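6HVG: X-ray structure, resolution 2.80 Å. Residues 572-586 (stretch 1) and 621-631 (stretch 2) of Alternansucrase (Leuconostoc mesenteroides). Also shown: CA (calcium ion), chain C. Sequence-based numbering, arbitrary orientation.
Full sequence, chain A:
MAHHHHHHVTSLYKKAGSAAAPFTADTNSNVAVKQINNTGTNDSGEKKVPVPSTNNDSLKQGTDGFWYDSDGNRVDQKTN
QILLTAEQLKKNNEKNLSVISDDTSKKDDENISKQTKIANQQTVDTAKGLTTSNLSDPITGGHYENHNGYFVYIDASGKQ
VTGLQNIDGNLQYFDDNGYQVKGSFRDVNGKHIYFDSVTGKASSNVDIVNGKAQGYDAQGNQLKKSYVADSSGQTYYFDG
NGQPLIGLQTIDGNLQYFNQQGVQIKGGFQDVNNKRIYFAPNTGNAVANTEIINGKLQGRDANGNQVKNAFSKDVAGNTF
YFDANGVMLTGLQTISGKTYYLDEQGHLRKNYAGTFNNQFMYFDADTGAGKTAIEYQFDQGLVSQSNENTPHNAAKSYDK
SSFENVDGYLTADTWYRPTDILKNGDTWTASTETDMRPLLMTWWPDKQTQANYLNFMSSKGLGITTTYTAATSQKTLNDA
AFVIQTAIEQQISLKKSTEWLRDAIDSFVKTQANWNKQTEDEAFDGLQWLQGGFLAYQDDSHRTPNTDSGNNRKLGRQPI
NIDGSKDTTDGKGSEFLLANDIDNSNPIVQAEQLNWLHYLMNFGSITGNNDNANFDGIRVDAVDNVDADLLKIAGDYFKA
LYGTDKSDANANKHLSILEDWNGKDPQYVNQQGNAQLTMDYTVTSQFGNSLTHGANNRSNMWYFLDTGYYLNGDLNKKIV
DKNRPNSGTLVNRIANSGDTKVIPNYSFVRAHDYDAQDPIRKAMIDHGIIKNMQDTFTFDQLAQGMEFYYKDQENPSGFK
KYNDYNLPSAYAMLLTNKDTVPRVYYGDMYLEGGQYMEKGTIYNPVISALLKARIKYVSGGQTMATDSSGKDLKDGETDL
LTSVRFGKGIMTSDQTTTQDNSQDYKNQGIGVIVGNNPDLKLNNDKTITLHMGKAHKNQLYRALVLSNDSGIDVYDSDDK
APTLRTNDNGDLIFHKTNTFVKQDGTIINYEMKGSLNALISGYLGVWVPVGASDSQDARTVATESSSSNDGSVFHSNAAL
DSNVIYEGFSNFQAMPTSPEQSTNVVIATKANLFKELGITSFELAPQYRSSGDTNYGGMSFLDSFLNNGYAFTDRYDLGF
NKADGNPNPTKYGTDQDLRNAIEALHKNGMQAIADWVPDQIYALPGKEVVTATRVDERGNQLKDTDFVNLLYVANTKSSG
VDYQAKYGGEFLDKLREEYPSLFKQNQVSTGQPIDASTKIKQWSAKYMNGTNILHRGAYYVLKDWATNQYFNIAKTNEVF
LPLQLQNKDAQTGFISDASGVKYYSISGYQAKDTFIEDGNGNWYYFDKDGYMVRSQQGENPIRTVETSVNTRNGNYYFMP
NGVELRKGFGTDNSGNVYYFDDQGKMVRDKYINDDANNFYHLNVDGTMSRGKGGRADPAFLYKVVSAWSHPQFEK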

# COMPACT_ATOMS: atom_id res chain seq x y z
N LYS A 572 0.99 -11.33 14.80
CA LYS A 572 2.38 -10.97 14.62
C LYS A 572 2.41 -9.64 13.93
O LYS A 572 1.66 -9.41 12.97
N GLY A 573 3.30 -8.77 14.39
CA GLY A 573 3.37 -7.42 13.87
C GLY A 573 3.89 -7.35 12.46
O GLY A 573 4.72 -8.17 12.06
N SER A 574 3.41 -6.37 11.70
CA SER A 574 3.92 -6.08 10.38
C SER A 574 5.19 -5.27 10.56
O SER A 574 5.13 -4.05 10.60
N GLU A 575 6.32 -5.95 10.68
CA GLU A 575 7.60 -5.34 10.97
C GLU A 575 8.08 -4.51 9.81
O GLU A 575 8.78 -3.51 10.01
N PHE A 576 7.70 -4.90 8.61
CA PHE A 576 8.18 -4.21 7.41
C PHE A 576 7.17 -3.22 6.92
O PHE A 576 6.02 -3.58 6.75
N LEU A 577 7.62 -1.99 6.72
CA LEU A 577 6.76 -0.90 6.35
C LEU A 577 7.36 -0.21 5.16
O LEU A 577 6.80 -0.28 4.06
N LEU A 578 8.48 0.47 5.36
CA LEU A 578 9.11 1.25 4.28
C LEU A 578 10.60 1.16 4.38
O LEU A 578 11.17 1.04 5.47
N ALA A 579 11.24 1.26 3.22
CA ALA A 579 12.68 1.45 3.10
C ALA A 579 13.48 0.38 3.82
O ALA A 579 13.15 -0.82 3.71
N ASN A 580 14.55 0.78 4.50
CA ASN A 580 15.37 -0.16 5.23
C ASN A 580 14.85 -0.29 6.62
O ASN A 580 14.92 0.67 7.37
N ASP A 581 14.34 -1.45 6.98
CA ASP A 581 13.72 -1.64 8.29
C ASP A 581 14.82 -1.90 9.33
O ASP A 581 15.57 -2.85 9.23
N ILE A 582 14.89 -1.03 10.32
CA ILE A 582 15.86 -1.11 11.40
C ILE A 582 15.49 -2.23 12.40
O ILE A 582 14.33 -2.38 12.78
N ASP A 583 16.50 -3.01 12.80
CA ASP A 583 16.31 -4.08 13.77
C ASP A 583 16.29 -3.53 15.20
O ASP A 583 17.32 -3.54 15.90
N ASN A 584 15.12 -3.04 15.61
CA ASN A 584 14.92 -2.56 16.98
C ASN A 584 14.83 -3.66 18.06
O ASN A 584 14.69 -3.35 19.23
N SER A 585 14.94 -4.93 17.68
CA SER A 585 15.04 -6.04 18.66
C SER A 585 16.46 -6.28 19.17
O SER A 585 16.65 -7.06 20.12
N ASN A 586 17.45 -5.65 18.53
CA ASN A 586 18.85 -5.75 18.92
C ASN A 586 19.22 -4.76 20.02
O ASN A 586 19.16 -3.57 19.80
N ASP A 621 6.49 7.29 16.14
CA ASP A 621 6.01 6.92 14.79
C ASP A 621 5.99 5.40 14.64
O ASP A 621 6.92 4.72 15.06
N ALA A 622 4.92 4.87 14.06
CA ALA A 622 4.86 3.50 13.56
C ALA A 622 5.05 2.47 14.66
O ALA A 622 5.87 1.56 14.53
N VAL A 623 4.30 2.62 15.73
CA VAL A 623 4.44 1.78 16.92
C VAL A 623 4.29 0.29 16.60
O VAL A 623 5.05 -0.53 17.10
N ASP A 624 3.30 -0.05 15.79
CA ASP A 624 3.01 -1.44 15.48
C ASP A 624 3.99 -2.08 14.50
O ASP A 624 3.95 -3.29 14.28
N ASN A 625 4.88 -1.27 13.91
CA ASN A 625 5.85 -1.75 12.93
C ASN A 625 7.29 -1.90 13.48
O ASN A 625 8.22 -2.07 12.69
N VAL A 626 7.44 -1.82 14.80
CA VAL A 626 8.73 -1.91 15.48
C VAL A 626 8.62 -2.75 16.76
O VAL A 626 7.54 -3.20 17.13
N ASP A 627 9.76 -2.98 17.40
CA ASP A 627 9.82 -3.75 18.66
C ASP A 627 9.32 -2.90 19.82
O ASP A 627 9.84 -1.81 20.10
N ALA A 628 8.29 -3.39 20.49
CA ALA A 628 7.59 -2.60 21.51
C ALA A 628 8.45 -2.25 22.74
O ALA A 628 8.04 -1.44 23.57
N ASP A 629 9.63 -2.86 22.87
CA ASP A 629 10.59 -2.44 23.89
C ASP A 629 10.89 -0.96 23.84
O ASP A 629 11.18 -0.35 24.87
N LEU A 630 10.83 -0.36 22.66
CA LEU A 630 11.12 1.05 22.51
C LEU A 630 10.21 1.92 23.35
O LEU A 630 10.60 3.02 23.74
N LEU A 631 8.99 1.47 23.60
CA LEU A 631 8.07 2.25 24.40
C LEU A 631 8.55 2.31 25.84
O LEU A 631 8.50 3.38 26.48

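A calcium site can tie together two chain segments, and the contact between residues 572-586 and 621-631 of alternansucrase is a compact example. Only one direct hydrogen bond crosses between the two stretches; the ion draws ligands from both stretches, and the conformations of Glu575 and Asp581 are best read from it.

Glu575 is the clearest case. Its CA-to-CB bond points away from the second stretch, yet chi1 near 180° (t) followed by chi2 of 60° (p) and chi3 of 73° folds the side chain back, placing Glu575 OE2 2.1 Å from calcium; the backbone Glu575 O binds the same ion at 2.2 Å. Asp581, on the short strand 580-582, needs no such detour: its CA-to-CB bond points toward the second stretch, and with a t rotamer Asp581 OD1 lies 1.9 Å from the ion. The second stretch answers with a backbone atom, Asn625 O, 2.3 Å from calcium. Oxygens that would otherwise repel are thereby gathered, with Glu575 OE2 only 2.7 Å from Asn625 O; the shared cation, not a hydrogen bond, accounts for the closeness. Water 2, 2.4 Å from the metal, donates to Ile582 O at 2.7 Å, and one further ligand comes from elsewhere in the structure.

While its backbone carbonyl binds the metal, the side chain of Asn625 makes a separate contact. In the m rotamer (chi1 -43°), Asn625 ND2 donates to Ser574 O at 3.2 Å, while Asn625 CA makes a CA-H...O contact of 3.4 Å with the same Ser574 O. Beside this amide, Leu577 points toward the second stretch; its t, p conformation sets Leu577 CD2 4.0 Å from Ala622 CB, an apolar contact, and 3.9 Å from the amide carbon Asn625 CG.

Farther along, Asn584 points inward with chi1 at -61° (m), laying its amide against aliphatic neighbours: Asn584 ND2 is 3.6 Å from Val626 CG1, and Asn584 CG is 3.7 Å from Leu630 CD1. The amide is satisfied by partners elsewhere in the structure. Asp627 also points toward the first stretch, with Asp627 CB 3.6 Å from Asn584 O; its t rotamer accompanies a capping bond in which Asp627 OD1 accepts from Asp629 N at 3.0 Å, at the turn leading into the helix. Ser585 adopts p (81°), and Ser585 OG donates to Asp583 OD1 at 2.7 Å; separately, Ser585 CB lies 3.2 Å from Asp627 OD2. Water 1 links the stretches weakly, donating to Glu575 OE2 at 2.7 Å and accepting from Asp627 N at 3.2 Å.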

# COMPACT_ATOMS: atom_id res chain seq x y z
CB LYS A 572 3.13 -12.00 13.77
CG LYS A 572 4.63 -11.78 13.72
CD LYS A 572 5.29 -12.63 12.65
CE LYS A 572 6.80 -12.61 12.79
NZ LYS A 572 7.41 -13.36 11.69
CB SER A 574 2.88 -5.29 9.60
OG SER A 574 1.60 -5.90 9.71
CB GLU A 575 8.63 -6.43 11.27
CG GLU A 575 10.02 -5.94 11.72
CD GLU A 575 10.02 -5.12 12.99
OE1 GLU A 575 9.83 -5.71 14.09
OE2 GLU A 575 10.24 -3.88 12.86
CB PHE A 576 8.51 -5.21 6.32
CG PHE A 576 9.61 -6.15 6.69
CD1 PHE A 576 10.92 -5.81 6.48
CD2 PHE A 576 9.32 -7.33 7.32
CE1 PHE A 576 11.94 -6.66 6.86
CE2 PHE A 576 10.31 -8.19 7.69
CZ PHE A 576 11.63 -7.85 7.46
CB LEU A 577 6.60 0.05 7.56
CG LEU A 577 5.83 1.37 7.36
CD1 LEU A 577 4.40 1.14 6.91
CD2 LEU A 577 5.85 2.11 8.68
CB LEU A 578 8.70 2.73 4.34
CG LEU A 578 7.26 3.07 3.91
CD1 LEU A 578 6.77 4.37 4.52
CD2 LEU A 578 7.17 3.20 2.40
CB ALA A 579 13.10 2.85 3.53
CB ASN A 580 16.81 0.32 5.29
CG ASN A 580 17.48 0.32 3.94
OD1 ASN A 580 17.94 -0.73 3.46
ND2 ASN A 580 17.54 1.47 3.34
CB ASP A 581 12.70 -2.77 8.23
CG ASP A 581 11.97 -2.96 9.49
OD1 ASP A 581 11.00 -2.21 9.76
OD2 ASP A 581 12.32 -3.92 10.21
CB ILE A 582 15.96 0.25 12.12
CG1 ILE A 582 16.61 1.26 11.17
CG2 ILE A 582 16.74 0.13 13.43
CD1 ILE A 582 16.47 2.70 11.61
CB ASP A 583 17.41 -5.12 13.61
CG ASP A 583 17.30 -6.27 14.59
OD1 ASP A 583 16.23 -6.46 15.20
OD2 ASP A 583 18.33 -6.99 14.74
CB ASN A 584 13.70 -1.64 17.04
CG ASN A 584 13.85 -0.41 16.15
OD1 ASN A 584 14.85 0.30 16.19
ND2 ASN A 584 12.85 -0.15 15.32
CB SER A 585 14.53 -7.35 18.07
OG SER A 585 15.52 -7.98 17.27
CB ASN A 586 19.72 -5.49 17.68
CG ASN A 586 21.21 -5.64 17.94
OD1 ASN A 586 21.71 -5.43 19.06
ND2 ASN A 586 21.94 -5.97 16.90
CB ASP A 621 6.95 7.54 13.75
CG ASP A 621 6.58 7.17 12.31
OD1 ASP A 621 5.55 7.68 11.76
OD2 ASP A 621 7.37 6.38 11.70
CB ALA A 622 5.91 3.30 12.47
CB VAL A 623 3.40 2.19 17.98
CG1 VAL A 623 3.31 1.19 19.14
CG2 VAL A 623 3.73 3.57 18.53
CB ASP A 624 1.58 -1.54 14.99
CG ASP A 624 0.54 -1.21 16.08
OD1 ASP A 624 0.89 -1.27 17.29
OD2 ASP A 624 -0.63 -0.91 15.73
CB ASN A 625 5.87 -0.80 11.76
CG ASN A 625 4.50 -0.37 11.36
OD1 ASN A 625 3.98 0.61 11.89
ND2 ASN A 625 3.93 -1.06 10.38
CB VAL A 626 9.27 -0.52 15.85
CG1 VAL A 626 9.39 0.37 14.62
CG2 VAL A 626 8.43 0.15 16.94
CB ASP A 627 11.26 -4.24 18.93
CG ASP A 627 11.34 -5.29 20.04
OD1 ASP A 627 10.75 -5.10 21.13
OD2 ASP A 627 12.02 -6.30 19.83
CB ALA A 628 6.34 -3.33 21.92
CB ASP A 629 11.92 -3.19 23.71
CG ASP A 629 11.86 -4.64 24.17
OD1 ASP A 629 10.96 -5.01 24.97
OD2 ASP A 629 12.77 -5.40 23.74
CB LEU A 630 11.06 1.48 21.04
CG LEU A 630 12.13 0.91 20.10
CD1 LEU A 630 12.00 1.56 18.73
CD2 LEU A 630 13.53 1.11 20.65
CB LEU A 631 6.65 1.67 24.34
CG LEU A 631 6.00 1.50 22.97
CD1 LEU A 631 4.55 1.11 23.12
CD2 LEU A 631 6.09 2.76 22.15
CA CA C . 10.08 -2.44 11.40
O HOH W 1 11.78 -3.76 15.04
O HOH W 2 11.84 -1.32 12.53